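Local coordinates for beta-N-acetylglucosaminidase-like protein Glycoside hydrolase family 20 (Flavobacterium johnsoniae, PDB 6YHH) that probably removes terminal N-acetylglucosamine units from chitin-derived oligosaccharides, acting as a chitobiase in bacterial chitin use, at residues Gly54-Phe59 / Gln122-Asp127; Ile86-Asp91 / Arg442-Glu447; Arg165-Leu170 / Arg214-Tyr219; Phe311-Asp316 / Pro354-His359. All blocks are in the same frame, centred on the assembly; numbering follows the deposited sequence.

Overall arrangement
Contacts 3 and 4 belong to the catalytic barrel, contact 1 to the preceding domain, and contact 2 bridges the two. Contacts 2 and 4 reach the same barrel sheet, with centres about 18 Å apart, whereas contact 3 joins two helices around it. Contact 1 lies about 46 Å from contact 4, between centres, beside the second subunit. Contacts 1 and 4 are buried and meet through carbon atoms, contact 1 on one leucine methyl, contact 4 on both methyls of a leucine. Contact 2 is also apolar but half open, with an exposed tyrosine at its margin. Contact 3, partly buried, alone adds a hydrogen bond between its segments, where its tyrosine reaches a carboxylate.

Contact 1: residues Gly54-Phe59 / Gln122-Asp127; sequences GRTGIF and QLLQND
L124 packs against R55 and T56 in a small, buried apolar contact between the last turn of helix 40-56 and the residue that follows helix 110-123, both in the N-terminal domain. The backbones stay well apart, with the CA atoms of R55 and L124 9.4 Å from each other, and the gap is bridged by one methyl group. L124 CD2 lies 4.1 Å from R55 CD, on the aliphatic part of the arginine. The same methyl is 4.1 Å from T56 CG2, so it rests on both neighbours at once. With CG anti to the backbone N (chi1 -171°), the leucine fork is carried across to the other helix. The arginine shaft and the leucine run past one another in opposing senses; the extended shaft continues beyond the leucine, and its NE forms a salt bridge with E500. T56 divides its two branches: the methyl faces L124, while OG1 turns back to the carbonyl O of L52 in its own helix, which satisfies the hydroxyl and fixes the rotation of the side chain. Immediately after T56 the chain leaves helical geometry at G57, whose phi is positive (72°). The segment also borders the second subunit: G54 O is hydrogen-bonded to T554 and N515 of that subunit, and the F59 ring meets its Y547. L124 also touches L52, and T56 leans on F131 of strand 131-140. Helix exits joined by apolar side chains beside a mixed sheet are in keeping with the alpha/beta domain that precedes the catalytic barrel in family 20 glycoside hydrolases.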
loop_
_atom_site.group_PDB
_atom_site.type_symbol
_atom_site.label_atom_id
_atom_site.label_comp_id
_atom_site.label_asym_id
_atom_site.label_seq_id
_atom_site.Cartn_x
_atom_site.Cartn_y
_atom_site.Cartn_z
ATOM N N GLY A 54 16.732 7.338 -4.193
ATOM C CA GLY A 54 15.666 6.769 -5.012
ATOM C C GLY A 54 15.327 7.620 -6.245
ATOM O O GLY A 54 14.915 7.126 -7.276
ATOM N N ARG A 55 15.481 8.932 -6.111
ATOM C CA ARG A 55 15.197 9.811 -7.218
ATOM C C ARG A 55 16.299 9.939 -8.245
ATOM O O ARG A 55 16.044 10.378 -9.386
ATOM C CB ARG A 55 14.918 11.226 -6.684
ATOM C CG ARG A 55 13.792 11.379 -5.719
ATOM C CD ARG A 55 13.489 12.802 -5.398
ATOM N NE ARG A 55 12.547 12.913 -4.310
ATOM C CZ ARG A 55 12.051 14.039 -3.839
ATOM N NH1 ARG A 55 12.316 15.178 -4.484
ATOM N NH2 ARG A 55 11.213 14.015 -2.831
ATOM N N THR A 56 17.519 9.593 -7.847
ATOM C CA THR A 56 18.718 9.866 -8.635
ATOM C C THR A 56 19.520 8.687 -9.110
ATOM O O THR A 56 20.310 8.830 -10.100
ATOM C CB THR A 56 19.687 10.779 -7.878
ATOM O OG1 THR A 56 20.106 10.219 -6.622
ATOM C CG2 THR A 56 19.058 12.116 -7.649
ATOM N N GLY A 57 19.411 7.552 -8.386
ATOM C CA GLY A 57 20.081 6.343 -8.870
ATOM C C GLY A 57 21.602 6.428 -8.723
ATOM O O GLY A 57 22.328 5.715 -9.478
ATOM N N ILE A 58 22.078 7.173 -7.748
ATOM C CA ILE A 58 23.516 7.398 -7.586
ATOM C C ILE A 58 24.204 6.280 -6.845
ATOM O O ILE A 58 25.346 5.969 -7.186
ATOM C CB ILE A 58 23.787 8.800 -7.017
ATOM C CG1 ILE A 58 23.411 9.811 -8.102
ATOM C CG2 ILE A 58 25.269 8.888 -6.557
ATOM C CD1 ILE A 58 23.427 11.260 -7.691
ATOM N N PHE A 59 23.519 5.657 -5.896
ATOM C CA PHE A 59 24.045 4.643 -4.968
ATOM C C PHE A 59 25.045 5.288 -4.011
ATOM O O PHE A 59 26.273 5.067 -4.094
ATOM C CB PHE A 59 24.645 3.429 -5.717
ATOM C CG PHE A 59 23.614 2.535 -6.403
ATOM C CD1 PHE A 59 22.836 2.955 -7.463
ATOM C CD2 PHE A 59 23.464 1.245 -5.948
ATOM C CE1 PHE A 59 21.922 2.096 -8.080
ATOM C CE2 PHE A 59 22.533 0.411 -6.564
ATOM C CZ PHE A 59 21.759 0.862 -7.571
ATOM N N GLN A 122 13.000 19.360 -2.525
ATOM C CA GLN A 122 12.227 20.101 -3.535
ATOM C C GLN A 122 13.052 20.953 -4.408
ATOM O O GLN A 122 12.626 21.241 -5.550
ATOM C CB GLN A 122 11.161 20.929 -2.846
ATOM C CG GLN A 122 10.061 20.097 -2.176
ATOM C CD GLN A 122 8.991 20.976 -1.524
ATOM O OE1 GLN A 122 9.219 22.158 -1.247
ATOM N NE2 GLN A 122 7.824 20.376 -1.223
ATOM N N LEU A 123 14.270 21.263 -3.959
ATOM C CA LEU A 123 15.157 22.060 -4.786
ATOM C C LEU A 123 15.878 21.291 -5.858
ATOM O O LEU A 123 16.476 21.877 -6.787
ATOM C CB LEU A 123 16.238 22.741 -3.918
ATOM C CG LEU A 123 16.121 24.099 -3.298
ATOM C CD1 LEU A 123 17.524 24.427 -2.697
ATOM C CD2 LEU A 123 15.684 25.196 -4.308
ATOM N N LEU A 124 15.848 19.964 -5.761
ATOM C CA LEU A 124 16.501 19.069 -6.781
ATOM C C LEU A 124 16.078 19.347 -8.150
ATOM O O LEU A 124 14.844 19.428 -8.442
ATOM C CB LEU A 124 16.241 17.608 -6.430
ATOM C CG LEU A 124 17.042 16.586 -7.292
ATOM C CD1 LEU A 124 18.516 16.676 -7.041
ATOM C CD2 LEU A 124 16.391 15.222 -7.020
ATOM N N GLN A 125 17.048 19.541 -9.033
ATOM C CA GLN A 125 16.845 19.769 -10.444
ATOM C C GLN A 125 17.619 18.706 -11.224
ATOM O O GLN A 125 18.452 17.982 -10.676
ATOM C CB GLN A 125 17.327 21.170 -10.882
ATOM C CG GLN A 125 16.744 22.312 -10.060
ATOM C CD GLN A 125 15.259 22.434 -10.067
ATOM O OE1 GLN A 125 14.616 22.701 -8.989
ATOM N NE2 GLN A 125 14.692 22.425 -11.231
ATOM N N ASN A 126 17.348 18.657 -12.521
ATOM C CA ASN A 126 18.160 17.834 -13.427
ATOM C C ASN A 126 18.136 18.431 -14.816
ATOM O O ASN A 126 17.230 19.228 -15.125
ATOM C CB ASN A 126 17.670 16.365 -13.465
ATOM C CG ASN A 126 16.219 16.216 -13.858
ATOM O OD1 ASN A 126 15.876 16.300 -15.102
ATOM N ND2 ASN A 126 15.354 15.787 -12.837
ATOM N N ASP A 127 19.105 18.022 -15.599
ATOM C CA ASP A 127 19.101 18.245 -17.030
ATOM C C ASP A 127 18.898 16.842 -17.656
ATOM O O ASP A 127 18.184 16.012 -17.057
ATOM C CB ASP A 127 20.347 18.983 -17.512
ATOM C CG ASP A 127 21.657 18.303 -17.157
ATOM O OD1 ASP A 127 21.814 17.093 -16.870
ATOM O OD2 ASP A 127 22.671 19.033 -17.163
#

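Contact 2: residues Ile86-Asp91 / Arg442-Glu447; sequences IGLYED and RILGGE
L88 and Y89 bring a loop of the N-terminal domain onto L444 of strand 443-450, a strand of the TIM-barrel sheet of the catalytic domain, so this is a piece of the interface between the two domains. L88 comes first along the loop. Its CD1 methyl meets L444 CD1 at 4.1 Å, the two side chains roughly perpendicular, and both leucines also lean on W146 of the adjacent barrel strand, whose backbone is hydrogen-bonded to that of L444. At Y89 the backbone takes a positive phi (64°), and its N donates to T145 OG1, which ties the turn to the chain just before the barrel. The tyrosine CB does not aim at the strand, yet with CG anti to the carbonyl carbon (chi1 -48°) the long, exposed ring carries its far end over to L444. The two methyls of L444 are therefore divided between the loop residues, CD1 for L88 and CD2 for Y89. The latter methyl approaches the phenol end obliquely, 4.1 Å from Y89 CZ and 3.4 Å from Y89 OH.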
loop_
_atom_site.group_PDB
_atom_site.type_symbol
_atom_site.label_atom_id
_atom_site.label_comp_id
_atom_site.label_asym_id
_atom_site.label_seq_id
_atom_site.Cartn_x
_atom_site.Cartn_y
_atom_site.Cartn_z
ATOM N N ILE A 86 8.460 18.123 20.931
ATOM C CA ILE A 86 7.197 17.952 20.137
ATOM C C ILE A 86 6.192 18.840 20.893
ATOM O O ILE A 86 6.022 18.660 22.085
ATOM C CB ILE A 86 6.770 16.458 20.096
ATOM C CG1 ILE A 86 7.811 15.566 19.377
ATOM C CG2 ILE A 86 5.395 16.315 19.454
ATOM C CD1 ILE A 86 8.151 15.967 17.952
ATOM N N GLY A 87 5.454 19.685 20.196
ATOM C CA GLY A 87 4.500 20.504 20.881
ATOM C C GLY A 87 4.330 21.723 20.015
ATOM O O GLY A 87 4.882 21.826 18.880
ATOM N N LEU A 88 3.616 22.685 20.590
ATOM C CA LEU A 88 3.377 23.945 19.942
ATOM C C LEU A 88 4.432 25.010 20.435
ATOM O O LEU A 88 5.136 24.786 21.457
ATOM C CB LEU A 88 2.029 24.443 20.409
ATOM C CG LEU A 88 0.847 23.535 20.158
ATOM C CD1 LEU A 88 -0.405 24.313 20.584
ATOM C CD2 LEU A 88 0.826 23.141 18.697
ATOM N N TYR A 89 4.516 26.070 19.669
ATOM C CA TYR A 89 5.383 27.229 19.867
ATOM C C TYR A 89 6.849 26.914 19.782
ATOM O O TYR A 89 7.649 27.677 20.291
ATOM C CB TYR A 89 5.119 27.855 21.240
ATOM C CG TYR A 89 3.680 28.074 21.579
ATOM C CD1 TYR A 89 2.973 29.119 20.941
ATOM C CD2 TYR A 89 3.084 27.392 22.620
ATOM C CE1 TYR A 89 1.649 29.343 21.214
ATOM C CE2 TYR A 89 1.681 27.646 22.941
ATOM C CZ TYR A 89 1.006 28.604 22.216
ATOM O OH TYR A 89 -0.335 28.935 22.560
ATOM N N GLU A 90 7.273 25.801 19.175
ATOM C CA GLU A 90 8.673 25.569 18.994
ATOM C C GLU A 90 9.226 26.458 17.915
ATOM O O GLU A 90 8.551 26.844 16.975
ATOM C CB GLU A 90 8.907 24.121 18.576
ATOM C CG GLU A 90 8.683 23.089 19.625
ATOM C CD GLU A 90 9.837 23.058 20.611
ATOM O OE1 GLU A 90 11.049 22.777 20.225
ATOM O OE2 GLU A 90 9.505 23.399 21.768
ATOM N N ASP A 91 10.513 26.750 18.025
ATOM C CA ASP A 91 11.227 27.421 16.966
ATOM C C ASP A 91 11.531 26.398 15.880
ATOM O O ASP A 91 12.351 25.460 16.084
ATOM C CB ASP A 91 12.583 28.000 17.514
ATOM C CG ASP A 91 13.344 28.729 16.485
ATOM O OD1 ASP A 91 13.122 28.574 15.295
ATOM O OD2 ASP A 91 14.309 29.479 16.807
ATOM N N ARG A 442 -3.769 34.252 19.632
ATOM C CA ARG A 442 -4.628 33.123 20.035
ATOM C C ARG A 442 -4.989 32.228 18.845
ATOM O O ARG A 442 -5.542 31.177 19.085
ATOM C CB ARG A 442 -5.919 33.634 20.679
ATOM C CG ARG A 442 -5.687 34.157 22.104
ATOM C CD ARG A 442 -6.953 34.717 22.745
ATOM N NE ARG A 442 -6.506 35.525 23.884
ATOM C CZ ARG A 442 -6.880 36.782 24.141
ATOM N NH1 ARG A 442 -7.799 37.465 23.458
ATOM N NH2 ARG A 442 -6.267 37.387 25.159
ATOM N N ILE A 443 -4.804 32.677 17.600
ATOM C CA ILE A 443 -5.059 31.822 16.457
ATOM C C ILE A 443 -3.873 30.877 16.291
ATOM O O ILE A 443 -2.774 31.236 15.791
ATOM C CB ILE A 443 -5.297 32.638 15.201
ATOM C CG1 ILE A 443 -6.491 33.581 15.387
ATOM C CG2 ILE A 443 -5.603 31.734 14.018
ATOM C CD1 ILE A 443 -6.646 34.669 14.330
ATOM N N LEU A 444 -4.021 29.694 16.805
ATOM C CA LEU A 444 -2.884 28.763 16.821
ATOM C C LEU A 444 -2.551 28.276 15.400
ATOM O O LEU A 444 -1.391 27.954 15.103
ATOM C CB LEU A 444 -3.165 27.514 17.693
ATOM C CG LEU A 444 -3.442 27.817 19.139
ATOM C CD1 LEU A 444 -3.755 26.582 19.969
ATOM C CD2 LEU A 444 -2.250 28.534 19.755
ATOM N N GLY A 445 -3.560 28.151 14.534
ATOM C CA GLY A 445 -3.328 27.650 13.199
ATOM C C GLY A 445 -4.567 26.989 12.643
ATOM O O GLY A 445 -5.702 27.414 12.931
ATOM N N GLY A 446 -4.365 25.971 11.803
ATOM C CA GLY A 446 -5.512 25.329 11.136
ATOM C C GLY A 446 -5.266 23.857 10.953
ATOM O O GLY A 446 -4.145 23.363 11.151
ATOM N N GLU A 447 -6.344 23.186 10.538
ATOM C CA GLU A 447 -6.288 21.786 10.309
ATOM C C GLU A 447 -7.250 21.304 9.231
ATOM O O GLU A 447 -8.448 21.584 9.311
ATOM C CB GLU A 447 -6.573 21.167 11.642
ATOM C CG GLU A 447 -6.574 19.729 11.717
ATOM C CD GLU A 447 -6.799 19.304 13.199
ATOM O OE1 GLU A 447 -7.880 18.749 13.461
ATOM O OE2 GLU A 447 -5.905 19.505 14.078
#

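Contact 3: residues Arg165-Leu170 / Arg214-Tyr219; sequences RNLDAL and RNIVKY
Y219 reaches across from helix 210-222 to D168 and L167 of helix 160-172, joining two neighbouring helices of the TIM barrel. Their short segments run nearly parallel, with axes 10.9 Å apart at closest approach. The polar part is a short hydrogen bond: Y219 OH donates to D168 OD2 at 2.5 Å. The hydroxyl meets that oxygen on its syn side, 21° out of the carboxylate plane, while the oxygen lies in the plane of the phenol ring at its edge. Ring and carboxylate planes are turned 71° apart. Behind this bond the ring also packs on L167, whose CD1 approaches it obliquely, with Y219 CD1 3.9 Å from L167 CD1 and 4.1 Å from L167 CB. The tyrosine spans the gap because its CG stands opposite the backbone N (chi1 -171°), which sends the ring towards the other helix. A phenylalanine here would probably keep the packing on L167 but leave D168 OD2 without its hydroxyl mate and the ring less firmly fixed. A second shell holds the pair. R223, four residues on and just past the end of helix 210-222, forms a salt bridge with D168 OD1, a cation-pi contact with the Y219 ring and a hydrogen bond to Y219 O; its charge is likely to favour the ionised carboxylate. On the inner side L167 touches F178 and I216 touches W180, both on strand 177-184, a barrel strand that lies between the two helices in sequence. There the leucine and isoleucine side chains cross at about a right angle, with L167 CD1 4.0 Å from I216 CG2.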
loop_
_atom_site.group_PDB
_atom_site.type_symbol
_atom_site.label_atom_id
_atom_site.label_comp_id
_atom_site.label_asym_id
_atom_site.label_seq_id
_atom_site.Cartn_x
_atom_site.Cartn_y
_atom_site.Cartn_z
ATOM N N ARG A 165 2.097 6.276 6.549
ATOM C CA ARG A 165 2.528 6.985 5.346
ATOM C C ARG A 165 2.001 8.401 5.369
ATOM O O ARG A 165 2.608 9.346 4.749
ATOM C CB ARG A 165 2.155 6.286 4.059
ATOM C CG ARG A 165 0.675 6.097 3.774
ATOM C CD ARG A 165 0.433 5.318 2.504
ATOM N NE ARG A 165 -0.967 5.189 2.166
ATOM C CZ ARG A 165 -1.724 4.096 2.356
ATOM N NH1 ARG A 165 -2.992 4.098 2.052
ATOM N NH2 ARG A 165 -1.184 2.990 2.885
ATOM N N ASN A 166 0.821 8.607 5.924
ATOM C CA ASN A 166 0.310 9.978 6.000
ATOM C C ASN A 166 1.155 10.865 6.949
ATOM O O ASN A 166 1.279 12.036 6.695
ATOM C CB ASN A 166 -1.179 9.954 6.305
ATOM C CG ASN A 166 -1.975 9.737 5.034
ATOM O OD1 ASN A 166 -2.255 8.559 4.583
ATOM N ND2 ASN A 166 -2.288 10.819 4.406
ATOM N N LEU A 167 1.697 10.298 8.013
ATOM C CA LEU A 167 2.619 11.025 8.852
ATOM C C LEU A 167 3.838 11.403 8.017
ATOM O O LEU A 167 4.338 12.548 8.121
ATOM C CB LEU A 167 3.034 10.170 10.070
ATOM C CG LEU A 167 1.933 10.095 11.107
ATOM C CD1 LEU A 167 2.194 8.976 12.163
ATOM C CD2 LEU A 167 1.658 11.432 11.776
ATOM N N ASP A 168 4.347 10.505 7.148
ATOM C CA ASP A 168 5.461 10.910 6.264
ATOM C C ASP A 168 5.050 12.060 5.353
ATOM O O ASP A 168 5.866 12.971 5.115
ATOM C CB ASP A 168 5.950 9.725 5.440
ATOM C CG ASP A 168 6.708 8.696 6.300
ATOM O OD1 ASP A 168 7.730 9.118 6.901
ATOM O OD2 ASP A 168 6.320 7.554 6.329
ATOM N N ALA A 169 3.830 12.014 4.823
ATOM C CA ALA A 169 3.380 13.055 3.902
ATOM C C ALA A 169 3.297 14.423 4.665
ATOM O O ALA A 169 3.600 15.514 4.104
ATOM C CB ALA A 169 2.061 12.729 3.261
ATOM N N LEU A 170 2.786 14.367 5.883
ATOM C CA LEU A 170 2.667 15.587 6.743
ATOM C C LEU A 170 4.087 16.199 6.911
ATOM O O LEU A 170 4.272 17.363 6.631
ATOM C CB LEU A 170 2.090 15.310 8.130
ATOM C CG LEU A 170 0.581 15.031 8.170
ATOM C CD1 LEU A 170 0.130 14.980 9.623
ATOM C CD2 LEU A 170 -0.327 15.826 7.338
ATOM N N ARG A 214 1.343 3.567 20.796
ATOM C CA ARG A 214 2.635 4.028 21.272
ATOM C C ARG A 214 3.649 4.076 20.167
ATOM O O ARG A 214 4.464 5.033 20.096
ATOM C CB ARG A 214 3.155 3.148 22.435
ATOM C CG ARG A 214 2.339 3.205 23.694
ATOM C CD ARG A 214 3.081 2.389 24.788
ATOM N NE ARG A 214 2.172 2.143 25.918
ATOM C CZ ARG A 214 1.526 0.991 26.136
ATOM N NH1 ARG A 214 1.728 -0.118 25.378
ATOM N NH2 ARG A 214 0.672 0.928 27.149
ATOM N N ASN A 215 3.632 3.111 19.264
ATOM C CA ASN A 215 4.626 3.099 18.208
ATOM C C ASN A 215 4.301 4.119 17.106
ATOM O O ASN A 215 5.249 4.640 16.507
ATOM C CB ASN A 215 4.793 1.698 17.633
ATOM C CG ASN A 215 5.526 0.763 18.624
ATOM O OD1 ASN A 215 6.236 1.258 19.498
ATOM N ND2 ASN A 215 5.459 -0.528 18.419
ATOM N N ILE A 216 3.000 4.446 16.927
ATOM C CA ILE A 216 2.658 5.545 15.994
ATOM C C ILE A 216 3.060 6.862 16.609
ATOM O O ILE A 216 3.493 7.776 15.926
ATOM C CB ILE A 216 1.189 5.422 15.597
ATOM C CG1 ILE A 216 1.044 4.294 14.558
ATOM C CG2 ILE A 216 0.629 6.721 15.047
ATOM C CD1 ILE A 216 -0.379 3.787 14.335
ATOM N N VAL A 217 2.881 7.047 17.921
ATOM C CA VAL A 217 3.323 8.297 18.610
ATOM C C VAL A 217 4.816 8.462 18.353
ATOM O O VAL A 217 5.286 9.525 18.012
ATOM C CB VAL A 217 2.980 8.210 20.108
ATOM C CG1 VAL A 217 3.789 9.196 20.920
ATOM C CG2 VAL A 217 1.487 8.417 20.337
ATOM N N LYS A 218 5.592 7.380 18.508
ATOM C CA LYS A 218 7.054 7.436 18.276
ATOM C C LYS A 218 7.381 7.767 16.852
ATOM O O LYS A 218 8.245 8.607 16.593
ATOM C CB LYS A 218 7.725 6.123 18.646
ATOM C CG LYS A 218 7.718 5.811 20.099
ATOM C CD LYS A 218 8.539 4.561 20.511
ATOM C CE LYS A 218 8.210 4.075 21.896
ATOM N NZ LYS A 218 9.205 3.058 22.384
ATOM N N TYR A 219 6.654 7.150 15.917
ATOM C CA TYR A 219 6.896 7.329 14.484
ATOM C C TYR A 219 6.665 8.799 14.170
ATOM O O TYR A 219 7.435 9.439 13.437
ATOM C CB TYR A 219 5.889 6.450 13.713
ATOM C CG TYR A 219 6.089 6.324 12.256
ATOM C CD1 TYR A 219 5.595 7.247 11.380
ATOM C CD2 TYR A 219 6.774 5.224 11.718
ATOM C CE1 TYR A 219 5.769 7.098 10.009
ATOM C CE2 TYR A 219 6.980 5.068 10.372
ATOM C CZ TYR A 219 6.447 5.985 9.493
ATOM O OH TYR A 219 6.657 5.833 8.116
#

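Contact 4: residues Phe311-Asp316 / Pro354-His359; sequences FHIGGD and PMLKKH
A beta-alpha-beta unit of the catalytic barrel is packed together here: L356, near the end of helix 341-358, sets its two methyls against F311 and I313, on and just after strand 310-312. Each leucine methyl has its own main partner. CD2 lies 3.8 Å from F311 CG, approaching the ring obliquely near its root, and 3.9 Å from F311 CB. CD1 sits 3.8 Å from I313 CG2 and 4.0 Å from F311 CB, so the phenylalanine CB is straddled by the two methyls. The F311 and L356 side chains stand roughly square to each other. I313 offers CG2 because its CG1 branch occupies the position between backbone N and carbonyl carbon (chi1 55°), and the rest of the isoleucine leads away from the helix. With an alanine at L356, F311 and I313 would probably lose the methyls they pack on and a gap would open between helix and strand. The strand runs straight into the HxGGDE signature of family 20 enzymes, whose final glutamate, E317, is the predicted proton donor. H312 points to the other side of the strand from L356, towards the barrel interior, where its NE2 is hydrogen-bonded to H381 ND1. Its ND1 accepts the backbone N-H of G314 at 3.0 Å, only 2° out of the ring plane, a bond that braces the turn where the chain leaves the strand. On the helix side, F299 of helix 289-302 touches both L356 and F311, meeting the latter ring edge-to-face, and L363 of the following barrel strand touches I313 and L356.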
loop_
_atom_site.group_PDB
_atom_site.type_symbol
_atom_site.label_atom_id
_atom_site.label_comp_id
_atom_site.label_asym_id
_atom_site.label_seq_id
_atom_site.Cartn_x
_atom_site.Cartn_y
_atom_site.Cartn_z
ATOM N N PHE A 311 -5.611 17.129 24.667
ATOM C CA PHE A 311 -6.558 16.033 24.567
ATOM C C PHE A 311 -7.885 16.600 24.080
ATOM O O PHE A 311 -8.463 17.487 24.725
ATOM C CB PHE A 311 -6.733 15.211 25.882
ATOM C CG PHE A 311 -7.307 13.874 25.645
ATOM C CD1 PHE A 311 -8.647 13.707 25.284
ATOM C CD2 PHE A 311 -6.462 12.777 25.725
ATOM C CE1 PHE A 311 -9.119 12.377 25.029
ATOM C CE2 PHE A 311 -6.921 11.485 25.433
ATOM C CZ PHE A 311 -8.223 11.303 25.037
ATOM N N HIS A 312 -8.361 16.104 22.939
ATOM C CA HIS A 312 -9.600 16.573 22.300
ATOM C C HIS A 312 -10.747 15.718 22.816
ATOM O O HIS A 312 -10.763 14.514 22.647
ATOM C CB HIS A 312 -9.393 16.533 20.776
ATOM C CG HIS A 312 -10.257 17.445 19.962
ATOM N ND1 HIS A 312 -11.646 17.488 20.018
ATOM C CD2 HIS A 312 -9.902 18.264 18.940
ATOM C CE1 HIS A 312 -12.083 18.320 19.092
ATOM N NE2 HIS A 312 -11.045 18.812 18.439
ATOM N N ILE A 313 -11.790 16.357 23.371
ATOM C CA ILE A 313 -12.973 15.683 23.865
ATOM C C ILE A 313 -14.142 15.857 22.939
ATOM O O ILE A 313 -15.277 15.569 23.218
ATOM C CB ILE A 313 -13.289 16.079 25.339
ATOM C CG1 ILE A 313 -13.421 17.602 25.526
ATOM C CG2 ILE A 313 -12.244 15.470 26.280
ATOM C CD1 ILE A 313 -14.447 18.301 24.758
ATOM N N GLY A 314 -13.870 16.369 21.728
ATOM C CA GLY A 314 -14.972 16.495 20.789
ATOM C C GLY A 314 -16.037 17.516 21.133
ATOM O O GLY A 314 -15.730 18.713 21.297
ATOM N N GLY A 315 -17.308 17.109 21.182
ATOM C CA GLY A 315 -18.386 17.971 21.597
ATOM C C GLY A 315 -19.248 18.528 20.479
ATOM O O GLY A 315 -20.040 19.409 20.736
ATOM N N ASP A 316 -19.068 18.038 19.242
ATOM C CA ASP A 316 -19.871 18.511 18.098
ATOM C C ASP A 316 -21.245 17.847 18.061
ATOM O O ASP A 316 -21.408 16.686 18.466
ATOM C CB ASP A 316 -19.166 18.277 16.769
ATOM C CG ASP A 316 -18.702 16.807 16.575
ATOM O OD1 ASP A 316 -18.379 16.090 17.556
ATOM O OD2 ASP A 316 -18.656 16.369 15.397
ATOM N N PRO A 354 -10.666 18.598 34.831
ATOM C CA PRO A 354 -9.690 18.139 35.875
ATOM C C PRO A 354 -9.175 16.732 35.677
ATOM O O PRO A 354 -8.098 16.427 36.096
ATOM C CB PRO A 354 -10.493 18.202 37.199
ATOM C CG PRO A 354 -11.841 18.562 36.865
ATOM C CD PRO A 354 -11.989 18.873 35.409
ATOM N N MET A 355 -9.974 15.851 35.082
ATOM C CA MET A 355 -9.510 14.504 34.705
ATOM C C MET A 355 -8.358 14.598 33.739
ATOM O O MET A 355 -7.349 13.954 33.963
ATOM C CB MET A 355 -10.664 13.752 34.062
ATOM C CG MET A 355 -11.941 13.682 34.888
ATOM S SD MET A 355 -13.169 12.758 33.914
ATOM C CE MET A 355 -14.632 12.929 34.935
ATOM N N LEU A 356 -8.481 15.451 32.713
ATOM C CA LEU A 356 -7.398 15.636 31.781
ATOM C C LEU A 356 -6.214 16.280 32.464
ATOM O O LEU A 356 -5.080 15.875 32.209
ATOM C CB LEU A 356 -7.850 16.440 30.545
ATOM C CG LEU A 356 -8.923 15.742 29.723
ATOM C CD1 LEU A 356 -9.355 16.621 28.529
ATOM C CD2 LEU A 356 -8.493 14.384 29.268
ATOM N N LYS A 357 -6.477 17.270 33.338
ATOM C CA LYS A 357 -5.335 17.979 33.938
ATOM C C LYS A 357 -4.540 17.042 34.872
ATOM O O LYS A 357 -3.322 17.181 35.049
ATOM C CB LYS A 357 -5.833 19.164 34.713
ATOM C CG LYS A 357 -4.697 20.135 35.119
ATOM C CD LYS A 357 -5.149 21.473 35.574
ATOM C CE LYS A 357 -3.951 22.393 35.659
ATOM N NZ LYS A 357 -4.539 23.670 36.122
ATOM N N LYS A 358 -5.211 16.073 35.454
ATOM C CA LYS A 358 -4.591 15.095 36.335
ATOM C C LYS A 358 -3.518 14.297 35.538
ATOM O O LYS A 358 -2.491 13.881 36.092
ATOM C CB LYS A 358 -5.625 14.101 36.783
ATOM C CG LYS A 358 -5.146 13.115 37.817
ATOM C CD LYS A 358 -6.247 12.140 38.212
ATOM C CE LYS A 358 -6.342 11.001 37.251
ATOM N NZ LYS A 358 -7.327 9.934 37.634
ATOM N N HIS A 359 -3.728 14.175 34.224
ATOM C CA HIS A 359 -2.740 13.511 33.328
ATOM C C HIS A 359 -1.784 14.480 32.643
ATOM O O HIS A 359 -1.008 14.047 31.773
ATOM C CB HIS A 359 -3.498 12.634 32.307
ATOM C CG HIS A 359 -4.305 11.546 32.959
ATOM N ND1 HIS A 359 -3.704 10.494 33.595
ATOM C CD2 HIS A 359 -5.630 11.388 33.146
ATOM C CE1 HIS A 359 -4.630 9.740 34.168
ATOM N NE2 HIS A 359 -5.810 10.245 33.896
#